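Local structure of mitochondrial enolase superfamily member 1 (Homo sapiens, 4A35) at residues 227-230 with 231-234; 266-269 with 270-273; 136-139 with 140-144; 178-181 with 182-186; 71-74 with 75-78. The protein dehydrates L-fuconate to 2-keto-3-deoxy-L-fuconate in the breakdown of L-fucose, using a magnesium ion to stabilise the enediolate intermediate. All coordinates share one frame; numbering follows the deposited sequence.

Contact 1: residues 227-230 with 231-234; sequences DLQD and DMRR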
loop_
_atom_site.group_PDB
_atom_site.type_symbol
_atom_site.label_atom_id
_atom_site.label_comp_id
_atom_site.label_asym_id
_atom_site.label_seq_id
_atom_site.Cartn_x
_atom_site.Cartn_y
_atom_site.Cartn_z
ATOM N N ASP A 227 -12.660 -13.890 19.207
ATOM C CA ASP A 227 -13.002 -14.472 20.499
ATOM C C ASP A 227 -12.833 -15.984 20.417
ATOM O O ASP A 227 -13.560 -16.649 19.682
ATOM C CB ASP A 227 -14.454 -14.082 20.892
ATOM C CG ASP A 227 -14.815 -14.568 22.295
ATOM O OD1 ASP A 227 -14.929 -15.810 22.494
ATOM O OD2 ASP A 227 -14.865 -13.729 23.213
ATOM N N LEU A 228 -11.844 -16.508 21.147
ATOM C CA LEU A 228 -11.508 -17.930 21.102
ATOM C C LEU A 228 -12.683 -18.835 21.454
ATOM O O LEU A 228 -12.886 -19.818 20.752
ATOM C CB LEU A 228 -10.316 -18.221 22.043
ATOM C CG LEU A 228 -9.798 -19.649 22.080
ATOM C CD1 LEU A 228 -9.407 -20.146 20.688
ATOM C CD2 LEU A 228 -8.648 -19.754 23.053
ATOM N N GLN A 229 -13.396 -18.557 22.561
ATOM C CA GLN A 229 -14.540 -19.396 22.984
ATOM C C GLN A 229 -15.622 -19.420 21.889
ATOM O O GLN A 229 -16.138 -20.492 21.585
ATOM C CB GLN A 229 -15.123 -18.931 24.327
ATOM C CG GLN A 229 -14.218 -19.247 25.553
ATOM C CD GLN A 229 -13.351 -20.501 25.430
ATOM O OE1 GLN A 229 -12.106 -20.426 25.366
ATOM N NE2 GLN A 229 -13.987 -21.675 25.366
ATOM N N ASP A 230 -15.906 -18.255 21.251
ATOM C CA ASP A 230 -16.870 -18.181 20.136
ATOM C C ASP A 230 -16.366 -19.023 18.952
ATOM O O ASP A 230 -17.175 -19.704 18.302
ATOM C CB ASP A 230 -17.173 -16.723 19.697
ATOM C CG ASP A 230 -18.324 -16.632 18.673
ATOM O OD1 ASP A 230 -19.490 -16.955 19.044
ATOM O OD2 ASP A 230 -18.070 -16.184 17.513
ATOM N N ASP A 231 -15.023 -19.005 18.691
ATOM C CA ASP A 231 -14.447 -19.806 17.611
ATOM C C ASP A 231 -14.624 -21.290 17.905
ATOM O O ASP A 231 -15.000 -22.044 17.023
ATOM C CB ASP A 231 -12.961 -19.475 17.389
ATOM C CG ASP A 231 -12.678 -18.090 16.849
ATOM O OD1 ASP A 231 -13.618 -17.460 16.281
ATOM O OD2 ASP A 231 -11.508 -17.631 16.969
ATOM N N MET A 232 -14.398 -21.701 19.145
ATOM C CA MET A 232 -14.592 -23.105 19.499
ATOM C C MET A 232 -16.063 -23.505 19.391
ATOM O O MET A 232 -16.332 -24.546 18.780
ATOM C CB MET A 232 -14.031 -23.405 20.863
ATOM C CG MET A 232 -12.632 -23.956 20.737
ATOM S SD MET A 232 -11.911 -23.880 22.331
ATOM C CE MET A 232 -10.273 -23.725 21.903
ATOM N N ARG A 233 -17.001 -22.640 19.854
ATOM C CA ARG A 233 -18.448 -22.878 19.735
ATOM C C ARG A 233 -18.851 -23.123 18.252
ATOM O O ARG A 233 -19.516 -24.117 17.961
ATOM C CB ARG A 233 -19.268 -21.681 20.312
ATOM C CG ARG A 233 -20.777 -21.660 19.901
ATOM C CD ARG A 233 -21.503 -20.410 20.378
ATOM N NE ARG A 233 -21.318 -19.251 19.494
ATOM C CZ ARG A 233 -22.112 -18.920 18.469
ATOM N NH1 ARG A 233 -23.162 -19.686 18.150
ATOM N NH2 ARG A 233 -21.862 -17.825 17.752
ATOM N N ARG A 234 -18.459 -22.216 17.333
ATOM C CA ARG A 234 -18.856 -22.301 15.934
ATOM C C ARG A 234 -18.122 -23.414 15.158
ATOM O O ARG A 234 -18.737 -24.044 14.290
ATOM C CB ARG A 234 -18.730 -20.937 15.225
ATOM C CG ARG A 234 -19.741 -19.883 15.756
ATOM C CD ARG A 234 -19.643 -18.580 14.975
ATOM N NE ARG A 234 -18.356 -17.994 15.290
ATOM C CZ ARG A 234 -17.352 -17.872 14.432
ATOM N NH1 ARG A 234 -17.526 -18.172 13.143
ATOM N NH2 ARG A 234 -16.169 -17.433 14.847
HETATM O O HOH W 1 -13.941 -14.943 16.717
HETATM O O HOH W 2 -20.244 -15.197 16.571
#
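Asp230 reaches forward to Arg233 and Arg234 in the first turns of helix 228-242, within a beta-alpha-beta unit of the barrel domain; the preceding strand 219-223 ends at Lys223, by similarity the proton donor/acceptor. With chi1 at -172°, CG lies opposite the backbone N and beside the carbonyl carbon, and the two oxygens share out the arginines. Asp230 OD1 accepts from Arg233 NH2 at 2.8 Å and from Arg233 NE at 3.0 Å, a side-on grip that keeps this oxygen in the guanidinium plane. Asp230 OD2 is met by Arg234 NE at 2.9 Å, well above the carboxylate plane. The arginines have further partners: Arg233 bonds Asp202 and Tyr200 O, and Arg234 NH2 bonds Lys223 O. With alanine at Asp230, Arg234 NE is likely to lose its mate, and Arg233 to lose both bonds on this side. Short Asp227 suits the N-cap, where its OD1 accepts Asp230 N at 2.9 Å. Buried Asp231 is also well supplied: OD2 accepts from Gly225 N and Trp264 NE1, while OD1 forms a salt bridge with Arg234 NH2 (2.9 Å). The same OD1 accepts from water 1 at 2.6 Å, and that water takes the N-H of Asp227.

Contact 2: residues 266-269 with 270-273; sequences SKLA and KFKP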
loop_
_atom_site.group_PDB
_atom_site.type_symbol
_atom_site.label_atom_id
_atom_site.label_comp_id
_atom_site.label_asym_id
_atom_site.label_seq_id
_atom_site.Cartn_x
_atom_site.Cartn_y
_atom_site.Cartn_z
ATOM N N SER A 266 -3.049 -23.389 17.994
ATOM C CA SER A 266 -2.767 -24.618 18.749
ATOM C C SER A 266 -4.050 -25.104 19.447
ATOM O O SER A 266 -4.243 -26.311 19.623
ATOM C CB SER A 266 -1.663 -24.392 19.783
ATOM O OG SER A 266 -2.168 -23.716 20.921
ATOM N N LYS A 267 -4.953 -24.152 19.813
ATOM C CA LYS A 267 -6.219 -24.450 20.501
ATOM C C LYS A 267 -7.335 -24.860 19.499
ATOM O O LYS A 267 -8.277 -25.588 19.872
ATOM C CB LYS A 267 -6.644 -23.239 21.337
ATOM C CG LYS A 267 -5.735 -23.097 22.559
ATOM C CD LYS A 267 -5.815 -21.731 23.146
ATOM C CE LYS A 267 -5.102 -21.611 24.467
ATOM N NZ LYS A 267 -5.043 -20.188 24.913
ATOM N N LEU A 268 -7.254 -24.355 18.248
ATOM C CA LEU A 268 -8.255 -24.689 17.195
ATOM C C LEU A 268 -7.831 -25.903 16.338
ATOM O O LEU A 268 -8.612 -26.372 15.499
ATOM C CB LEU A 268 -8.504 -23.472 16.265
ATOM C CG LEU A 268 -9.196 -22.283 16.919
ATOM C CD1 LEU A 268 -9.339 -21.122 15.952
ATOM C CD2 LEU A 268 -10.525 -22.701 17.648
ATOM N N ALA A 269 -6.579 -26.406 16.530
ATOM C CA ALA A 269 -6.084 -27.508 15.728
ATOM C C ALA A 269 -6.925 -28.786 15.878
ATOM O O ALA A 269 -6.985 -29.575 14.920
ATOM C CB ALA A 269 -4.623 -27.798 16.072
ATOM N N LYS A 270 -7.654 -28.945 17.012
ATOM C CA LYS A 270 -8.498 -30.131 17.243
ATOM C C LYS A 270 -9.591 -30.248 16.160
ATOM O O LYS A 270 -10.047 -31.343 15.904
ATOM C CB LYS A 270 -9.121 -30.121 18.653
ATOM C CG LYS A 270 -10.040 -28.915 18.962
ATOM C CD LYS A 270 -10.449 -28.939 20.439
ATOM C CE LYS A 270 -11.196 -27.713 20.898
ATOM N NZ LYS A 270 -11.507 -27.799 22.366
ATOM N N PHE A 271 -9.965 -29.131 15.510
ATOM C CA PHE A 271 -11.002 -29.145 14.471
ATOM C C PHE A 271 -10.425 -29.585 13.108
ATOM O O PHE A 271 -11.167 -29.699 12.126
ATOM C CB PHE A 271 -11.702 -27.765 14.381
ATOM C CG PHE A 271 -12.340 -27.400 15.706
ATOM C CD1 PHE A 271 -13.432 -28.123 16.201
ATOM C CD2 PHE A 271 -11.836 -26.354 16.475
ATOM C CE1 PHE A 271 -14.003 -27.800 17.435
ATOM C CE2 PHE A 271 -12.412 -26.022 17.698
ATOM C CZ PHE A 271 -13.500 -26.750 18.178
ATOM N N LYS A 272 -9.115 -29.897 13.073
ATOM C CA LYS A 272 -8.394 -30.349 11.875
ATOM C C LYS A 272 -8.654 -29.436 10.657
ATOM O O LYS A 272 -9.068 -29.906 9.570
ATOM C CB LYS A 272 -8.699 -31.824 11.514
ATOM C CG LYS A 272 -8.575 -32.813 12.687
ATOM C CD LYS A 272 -7.184 -32.840 13.275
ATOM C CE LYS A 272 -7.000 -34.049 14.182
ATOM N NZ LYS A 272 -5.819 -33.874 15.073
ATOM N N PRO A 273 -8.337 -28.128 10.798
ATOM C CA PRO A 273 -8.480 -27.221 9.633
ATOM C C PRO A 273 -7.451 -27.520 8.516
ATOM O O PRO A 273 -6.299 -27.841 8.820
ATOM C CB PRO A 273 -8.221 -25.833 10.243
ATOM C CG PRO A 273 -7.351 -26.074 11.415
ATOM C CD PRO A 273 -7.801 -27.419 11.989
HETATM O O HOH W 3 -6.271 -28.286 19.443
HETATM O O HOH W 4 -8.529 -26.454 22.516
HETATM O O HOH W 5 -4.624 -31.666 15.364
#
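Over one face of the Phe271 ring, which touches Leu268 across the contact, lies Lys270 CG, 3.9 Å above the plane and over the ring's centre. Leu268 CD2 lies 3.8 Å from Phe271 CE2. Leu268 O comes to 3.4 Å from Phe271 CD2, approaching the ring obliquely. A phenylalanine suits this buried place: it packs against Cys235 and Gln236 of helix 228-242 and Leu248 and Met250 of strand 247-251. The backbone here is the end of helix 258-268, tightening into a 3-10 turn. Phe271 N donates to Leu268 O, and Lys272 N to Ala269 O at 2.8 Å; both donors stand above the carbonyl planes, as is usual for the tighter three-residue steps. Lys272 then takes a left-handed helical conformation (phi 49°) and leads to Pro273, whose CD rests 3.7 Å from Ala269 O. Pro273 leads into strand 275-277, which ends at the magnesium ligand Glu277. Lys270 has CG between its backbone N and carbonyl carbon (chi1 60°), and from there the extended chain runs back past Lys267 O, with CE 3.8 Å from that oxygen. Water 4 donates to Lys267 O and is weakly bonded to Lys270 NZ; water 5 donates to Ala269 O and accepts from Lys272 NZ, 2.5 Å from the water. Carbonyls at the close of the helix are thus served by three-residue bonds and by water, and the positive lysine ends nearby probably suit the negative end of the helix dipole.

Contact 3: residues 136-139 with 140-144; sequences WKLL and VDMDP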
loop_
_atom_site.group_PDB
_atom_site.type_symbol
_atom_site.label_atom_id
_atom_site.label_comp_id
_atom_site.label_asym_id
_atom_site.label_seq_id
_atom_site.Cartn_x
_atom_site.Cartn_y
_atom_site.Cartn_z
ATOM N N TRP A 136 -11.517 -16.175 -19.799
ATOM C CA TRP A 136 -10.743 -17.425 -19.614
ATOM C C TRP A 136 -10.308 -18.037 -20.987
ATOM O O TRP A 136 -9.152 -18.450 -21.147
ATOM C CB TRP A 136 -11.492 -18.470 -18.760
ATOM C CG TRP A 136 -12.691 -19.124 -19.413
ATOM C CD1 TRP A 136 -13.999 -18.764 -19.262
ATOM C CD2 TRP A 136 -12.686 -20.282 -20.275
ATOM N NE1 TRP A 136 -14.812 -19.582 -20.022
ATOM C CE2 TRP A 136 -14.038 -20.548 -20.625
ATOM C CE3 TRP A 136 -11.671 -21.108 -20.802
ATOM C CZ2 TRP A 136 -14.407 -21.608 -21.467
ATOM C CZ3 TRP A 136 -12.043 -22.165 -21.652
ATOM C CH2 TRP A 136 -13.391 -22.386 -21.990
ATOM N N LYS A 137 -11.197 -17.963 -21.996
ATOM C CA LYS A 137 -10.969 -18.562 -23.307
ATOM C C LYS A 137 -10.041 -17.708 -24.123
ATOM O O LYS A 137 -9.172 -18.241 -24.813
ATOM C CB LYS A 137 -12.306 -18.820 -24.031
ATOM C CG LYS A 137 -12.174 -19.531 -25.391
ATOM C CD LYS A 137 -11.442 -20.889 -25.308
ATOM C CE LYS A 137 -11.624 -21.711 -26.588
ATOM N NZ LYS A 137 -10.540 -22.746 -26.706
ATOM N N LEU A 138 -10.153 -16.371 -23.969
ATOM C CA LEU A 138 -9.230 -15.439 -24.624
ATOM C C LEU A 138 -7.809 -15.759 -24.175
ATOM O O LEU A 138 -6.886 -15.811 -25.008
ATOM C CB LEU A 138 -9.605 -13.975 -24.240
ATOM C CG LEU A 138 -8.647 -12.866 -24.734
ATOM C CD1 LEU A 138 -8.803 -12.704 -26.266
ATOM C CD2 LEU A 138 -8.929 -11.517 -23.981
ATOM N N LEU A 139 -7.633 -15.973 -22.844
ATOM C CA LEU A 139 -6.323 -16.293 -22.275
ATOM C C LEU A 139 -5.825 -17.652 -22.756
ATOM O O LEU A 139 -4.665 -17.764 -23.200
ATOM C CB LEU A 139 -6.401 -16.254 -20.739
ATOM C CG LEU A 139 -6.584 -14.845 -20.153
ATOM C CD1 LEU A 139 -6.862 -14.923 -18.656
ATOM C CD2 LEU A 139 -5.351 -13.959 -20.475
ATOM N N VAL A 140 -6.678 -18.683 -22.635
ATOM C CA VAL A 140 -6.352 -20.069 -23.112
ATOM C C VAL A 140 -5.876 -20.074 -24.595
ATOM O O VAL A 140 -4.896 -20.753 -24.915
ATOM C CB VAL A 140 -7.546 -21.034 -22.888
ATOM C CG1 VAL A 140 -7.448 -22.323 -23.740
ATOM C CG2 VAL A 140 -7.698 -21.369 -21.396
ATOM N N ASP A 141 -6.549 -19.311 -25.476
ATOM C CA ASP A 141 -6.248 -19.286 -26.904
ATOM C C ASP A 141 -5.083 -18.392 -27.284
ATOM O O ASP A 141 -4.612 -18.484 -28.410
ATOM C CB ASP A 141 -7.501 -18.871 -27.690
ATOM C CG ASP A 141 -8.586 -19.951 -27.761
ATOM O OD1 ASP A 141 -8.320 -21.124 -27.305
ATOM O OD2 ASP A 141 -9.671 -19.658 -28.311
ATOM N N MET A 142 -4.577 -17.570 -26.337
ATOM C CA MET A 142 -3.529 -16.596 -26.592
ATOM C C MET A 142 -2.202 -17.269 -26.840
ATOM O O MET A 142 -1.825 -18.216 -26.145
ATOM C CB MET A 142 -3.401 -15.656 -25.378
ATOM C CG MET A 142 -3.066 -14.290 -25.756
ATOM S SD MET A 142 -3.022 -13.197 -24.323
ATOM C CE MET A 142 -4.799 -12.687 -24.251
ATOM N N ASP A 143 -1.492 -16.785 -27.841
ATOM C CA ASP A 143 -0.151 -17.252 -28.140
ATOM C C ASP A 143 0.743 -16.976 -26.882
ATOM O O ASP A 143 0.661 -15.843 -26.359
ATOM C CB ASP A 143 0.335 -16.447 -29.363
ATOM C CG ASP A 143 1.722 -16.787 -29.830
ATOM O OD1 ASP A 143 2.683 -16.318 -29.201
ATOM O OD2 ASP A 143 1.846 -17.446 -30.878
ATOM N N PRO A 144 1.565 -17.922 -26.365
ATOM C CA PRO A 144 2.383 -17.593 -25.169
ATOM C C PRO A 144 3.189 -16.279 -25.289
ATOM O O PRO A 144 3.276 -15.559 -24.314
ATOM C CB PRO A 144 3.295 -18.817 -25.026
ATOM C CG PRO A 144 2.431 -19.960 -25.565
ATOM C CD PRO A 144 1.758 -19.340 -26.770
HETATM O O HOH W 6 -2.059 -18.763 -23.382
#
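Short helix 135-141 touches both helix 110-131 and helix 362-377, and its last turn is tied by a salt bridge from Lys137 to Asp141, four residues on. A bend at chi2 (57°) turns the Lys137 chain along the helix, and its NZ meets Asp141 OD1 at 2.8 Å on the syn side of the carboxylate. Both ends have second partners, since Lys137 NZ also bonds Glu180 and Asp141 OD2 pairs with Lys133. A lysine fits here because its long chain can lie over the helix surface while the ammonium serves two acids. A methionine in its place would probably leave Asp141 OD1 and Glu180 without their shared positive charge. The buried residues face the neighbouring helices. Val140 CG2 approaches the edge of the Trp136 ring near its plane, 4.0 Å from CE3, the two side chains pointing the same way; Trp136 NE1 donates to Pro410 O, which helps to hold the indole's orientation. Met142, where the chain leaves the helix, turns its flexible thioether back, so that CE lies 3.9 Å from Leu138 CG and 4.0 Å from Leu139 CD2. Leu138 and Met142 share Trp127 of helix 110-131 as a neighbour, whereas Leu139 touches Trp124 and Phe372. The backbone changes step here: Met142 N donates to Leu139 O at 3.1 Å from above the carbonyl plane, 67° out of it.

Contact 4: residues 178-181 with 182-186; sequences EREK and QMLAQ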
loop_
_atom_site.group_PDB
_atom_site.type_symbol
_atom_site.label_atom_id
_atom_site.label_comp_id
_atom_site.label_asym_id
_atom_site.label_seq_id
_atom_site.Cartn_x
_atom_site.Cartn_y
_atom_site.Cartn_z
ATOM N N GLU A 178 -7.853 -31.445 -23.475
ATOM C CA GLU A 178 -8.397 -32.390 -22.477
ATOM C C GLU A 178 -8.815 -31.614 -21.202
ATOM O O GLU A 178 -9.929 -31.825 -20.700
ATOM C CB GLU A 178 -7.390 -33.514 -22.157
ATOM C CG GLU A 178 -7.162 -34.479 -23.339
ATOM C CD GLU A 178 -6.161 -34.017 -24.399
ATOM O OE1 GLU A 178 -5.639 -32.882 -24.296
ATOM O OE2 GLU A 178 -5.947 -34.771 -25.372
ATOM N N ARG A 179 -7.971 -30.672 -20.735
ATOM C CA ARG A 179 -8.299 -29.863 -19.551
ATOM C C ARG A 179 -9.467 -28.893 -19.818
ATOM O O ARG A 179 -10.350 -28.754 -18.950
ATOM C CB ARG A 179 -7.072 -29.147 -19.012
ATOM C CG ARG A 179 -6.124 -30.188 -18.381
ATOM C CD ARG A 179 -5.027 -29.525 -17.564
ATOM N NE ARG A 179 -4.146 -28.656 -18.372
ATOM C CZ ARG A 179 -3.165 -29.090 -19.171
ATOM N NH1 ARG A 179 -2.916 -30.394 -19.293
ATOM N NH2 ARG A 179 -2.419 -28.222 -19.845
ATOM N N GLU A 180 -9.513 -28.253 -21.004
ATOM C CA GLU A 180 -10.663 -27.412 -21.325
ATOM C C GLU A 180 -11.951 -28.272 -21.376
ATOM O O GLU A 180 -12.957 -27.867 -20.792
ATOM C CB GLU A 180 -10.458 -26.618 -22.613
ATOM C CG GLU A 180 -11.685 -25.787 -22.966
ATOM C CD GLU A 180 -11.484 -24.878 -24.152
ATOM O OE1 GLU A 180 -10.319 -24.497 -24.403
ATOM O OE2 GLU A 180 -12.485 -24.538 -24.825
ATOM N N LYS A 181 -11.905 -29.499 -21.984
ATOM C CA LYS A 181 -13.067 -30.395 -21.983
ATOM C C LYS A 181 -13.513 -30.710 -20.576
ATOM O O LYS A 181 -14.716 -30.650 -20.302
ATOM C CB LYS A 181 -12.790 -31.719 -22.731
ATOM C CG LYS A 181 -13.353 -31.768 -24.139
ATOM C CD LYS A 181 -12.249 -31.846 -25.180
ATOM C CE LYS A 181 -12.747 -32.243 -26.548
ATOM N NZ LYS A 181 -11.648 -32.224 -27.549
ATOM N N GLN A 182 -12.555 -30.975 -19.668
ATOM C CA GLN A 182 -12.828 -31.315 -18.251
ATOM C C GLN A 182 -13.568 -30.154 -17.535
ATOM O O GLN A 182 -14.570 -30.363 -16.823
ATOM C CB GLN A 182 -11.501 -31.621 -17.539
ATOM C CG GLN A 182 -11.614 -31.773 -16.024
ATOM C CD GLN A 182 -12.540 -32.905 -15.616
ATOM O OE1 GLN A 182 -12.588 -33.967 -16.247
ATOM N NE2 GLN A 182 -13.265 -32.705 -14.523
ATOM N N MET A 183 -13.086 -28.930 -17.772
ATOM C CA MET A 183 -13.660 -27.712 -17.223
ATOM C C MET A 183 -15.101 -27.529 -17.717
ATOM O O MET A 183 -15.987 -27.288 -16.901
ATOM C CB MET A 183 -12.792 -26.482 -17.571
ATOM C CG MET A 183 -11.548 -26.424 -16.726
ATOM S SD MET A 183 -11.790 -26.197 -14.888
ATOM C CE MET A 183 -11.705 -27.898 -14.293
ATOM N N LEU A 184 -15.341 -27.723 -19.031
ATOM C CA LEU A 184 -16.675 -27.528 -19.584
ATOM C C LEU A 184 -17.636 -28.596 -19.083
ATOM O O LEU A 184 -18.815 -28.318 -18.910
ATOM C CB LEU A 184 -16.626 -27.521 -21.134
ATOM C CG LEU A 184 -15.858 -26.325 -21.756
ATOM C CD1 LEU A 184 -15.568 -26.582 -23.261
ATOM C CD2 LEU A 184 -16.589 -24.956 -21.485
ATOM N N ALA A 185 -17.121 -29.807 -18.813
ATOM C CA ALA A 185 -17.989 -30.896 -18.402
ATOM C C ALA A 185 -18.330 -30.866 -16.904
ATOM O O ALA A 185 -19.465 -31.186 -16.569
ATOM C CB ALA A 185 -17.363 -32.227 -18.782
ATOM N N GLN A 186 -17.377 -30.486 -16.016
ATOM C CA GLN A 186 -17.552 -30.609 -14.578
ATOM C C GLN A 186 -17.303 -29.334 -13.769
ATOM O O GLN A 186 -17.644 -29.320 -12.592
ATOM C CB GLN A 186 -16.607 -31.736 -14.038
ATOM C CG GLN A 186 -16.853 -33.109 -14.738
ATOM C CD GLN A 186 -18.231 -33.723 -14.524
ATOM O OE1 GLN A 186 -18.945 -33.398 -13.572
ATOM N NE2 GLN A 186 -18.637 -34.616 -15.412
#
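Glu178 O, Arg179 O, Glu180 O and Lys181 O accept in turn from the backbone N-H of Gln182, Met183, Leu184 and Ala185, the regular four-residue bonding of an alpha-helix. The bond from Gln182 N to Glu178 O measures 2.9 Å; that from Ala185 N to Lys181 O is more bent, at 140°, close to where the helix finishes. The one close approach between long side chains is that of Glu180 and Leu184, which lie side by side and point the same way; Leu184 CD1 is 4.0 Å from Glu180 CG. Glu180 is fully extended, with chi1 178° placing CG opposite the backbone N; its CG and OE2 both lie by Leu184 CD1, while OE1 forms the salt bridge to Lys137. Leu184 CG also rests 3.4 Å from Glu180 O. On the buried side Met183, bent at chi2 and chi3, sets CG 3.4 Å from Arg179 O; its pliant chain suits the surface formed by Tyr374, Ile375 and Pro409. Small Ala185 brings only CB against Lys181 O. Arg179 extends away from the turn, and its guanidinium donates to Ile174 O and Ile375 O. Helix 176-186 thus lies against helix 362-377 through Met183 and Arg179 and against helix 135-141 through Glu180 and Leu184, just before strand 188-192, whose first residue, Tyr188, binds, with Asp373 and Ser380, a second magnesium ion, distinct from the one held by Asp251, Glu277 and Glu306.

Contact 5: residues 71-74 with 75-78; sequences NALA and HHVL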
loop_
_atom_site.group_PDB
_atom_site.type_symbol
_atom_site.label_atom_id
_atom_site.label_comp_id
_atom_site.label_asym_id
_atom_site.label_seq_id
_atom_site.Cartn_x
_atom_site.Cartn_y
_atom_site.Cartn_z
ATOM N N ASN A 71 -10.918 8.537 -11.744
ATOM C CA ASN A 71 -10.945 9.819 -12.473
ATOM C C ASN A 71 -9.527 10.349 -12.751
ATOM O O ASN A 71 -9.296 10.875 -13.848
ATOM C CB ASN A 71 -11.820 10.865 -11.733
ATOM C CG ASN A 71 -13.297 10.514 -11.878
ATOM O OD1 ASN A 71 -13.721 10.002 -12.927
ATOM N ND2 ASN A 71 -14.125 10.801 -10.869
ATOM N N ALA A 72 -8.564 10.168 -11.797
ATOM C CA ALA A 72 -7.160 10.579 -11.990
ATOM C C ALA A 72 -6.481 9.744 -13.065
ATOM O O ALA A 72 -5.587 10.247 -13.759
ATOM C CB ALA A 72 -6.387 10.484 -10.659
ATOM N N LEU A 73 -6.881 8.473 -13.213
ATOM C CA LEU A 73 -6.244 7.617 -14.215
ATOM C C LEU A 73 -6.873 7.703 -15.590
ATOM O O LEU A 73 -6.248 7.287 -16.574
ATOM C CB LEU A 73 -6.330 6.142 -13.754
ATOM C CG LEU A 73 -5.422 5.762 -12.576
ATOM C CD1 LEU A 73 -5.900 4.455 -11.920
ATOM C CD2 LEU A 73 -3.955 5.716 -12.998
ATOM N N ALA A 74 -8.131 8.172 -15.655
ATOM C CA ALA A 74 -8.951 8.168 -16.889
ATOM C C ALA A 74 -8.247 8.734 -18.147
ATOM O O ALA A 74 -8.418 8.162 -19.236
ATOM C CB ALA A 74 -10.273 8.903 -16.669
ATOM N N HIS A 75 -7.463 9.834 -18.012
ATOM C CA HIS A 75 -6.803 10.460 -19.184
ATOM C C HIS A 75 -5.825 9.451 -19.918
ATOM O O HIS A 75 -5.571 9.615 -21.123
ATOM C CB HIS A 75 -6.081 11.748 -18.784
ATOM C CG HIS A 75 -4.854 11.489 -17.948
ATOM N ND1 HIS A 75 -3.592 11.457 -18.515
ATOM C CD2 HIS A 75 -4.741 11.248 -16.620
ATOM C CE1 HIS A 75 -2.750 11.205 -17.514
ATOM N NE2 HIS A 75 -3.386 11.089 -16.358
ATOM N N HIS A 76 -5.304 8.421 -19.190
ATOM C CA HIS A 76 -4.419 7.375 -19.776
ATOM C C HIS A 76 -5.166 6.436 -20.724
ATOM O O HIS A 76 -4.534 5.867 -21.613
ATOM C CB HIS A 76 -3.735 6.492 -18.704
ATOM C CG HIS A 76 -2.680 7.188 -17.883
ATOM N ND1 HIS A 76 -1.601 7.844 -18.479
ATOM C CD2 HIS A 76 -2.610 7.368 -16.542
ATOM C CE1 HIS A 76 -0.899 8.359 -17.468
ATOM N NE2 HIS A 76 -1.440 8.042 -16.290
ATOM N N VAL A 77 -6.496 6.254 -20.540
ATOM C CA VAL A 77 -7.238 5.317 -21.390
ATOM C C VAL A 77 -8.081 6.076 -22.426
ATOM O O VAL A 77 -8.318 5.549 -23.507
ATOM C CB VAL A 77 -8.080 4.311 -20.523
ATOM C CG1 VAL A 77 -9.297 4.971 -19.881
ATOM C CG2 VAL A 77 -8.471 3.055 -21.308
ATOM N N LEU A 78 -8.487 7.309 -22.128
ATOM C CA LEU A 78 -9.321 8.097 -23.024
ATOM C C LEU A 78 -8.546 8.508 -24.284
ATOM O O LEU A 78 -7.351 8.827 -24.206
ATOM C CB LEU A 78 -9.868 9.343 -22.306
ATOM C CG LEU A 78 -11.024 9.088 -21.300
ATOM C CD1 LEU A 78 -11.277 10.360 -20.462
ATOM C CD2 LEU A 78 -12.326 8.663 -22.036
HETATM O O HOH W 7 -7.756 11.759 -15.845
#
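Ala74 O accepts from both Leu78 N, nearly in line with its C=O, and Val77 N, from above the carbonyl plane, both at 3.0 Å, while Leu73 O takes His76 N, so three- and four-residue steps mix as helix 63-73 gives way to loop. Leu78 folds back, its CD1 4.2 Å from Ala74 CB; the small alanine keeps the buried turn compact. The turn belongs to the N-terminal domain of the enolase superfamily, and Val77 carries it onto strand 7-16 and helices 89-97 and 110-131. His75 has CG between its backbone N and carbonyl carbon (chi1 71°), which brings the ring edge to Ala72 O, 3.1 Å from CD2. Water 7 lies at the same ring's edge, accepting from His75 N at 2.9 Å and donating to Asn71 O. His76 is buried and its ring NE2 is hydrogen-bonded to Asp99; this side chain crosses that of Leu73, the two CD2 atoms 4.1 Å apart. Leu73 packs on Leu96, Leu102 and Ala115, and Ala72 touches Glu64 of the second subunit.

Along the chain the order is contact 5, contact 3, contact 4, contact 1 and contact 2. Contacts 1 and 2 are neighbours, their centres 12 Å apart: helices 228-242 and 258-268 follow successive strands of the parallel barrel sheet, and Met232 and Leu228 pack on Lys267. Contacts 3 and 4 form a second pair, 15 Å between centres, where helices 135-141 and 176-186 meet through Lys137, Trp136, Glu180 and Leu184. Contact 5, in the N-terminal domain, stands apart, its centre 27 Å from contact 3 and 49 Å from contact 2. The contacts thus fall into two neighbouring pairs, the first on the barrel's outer helices, and one lone site.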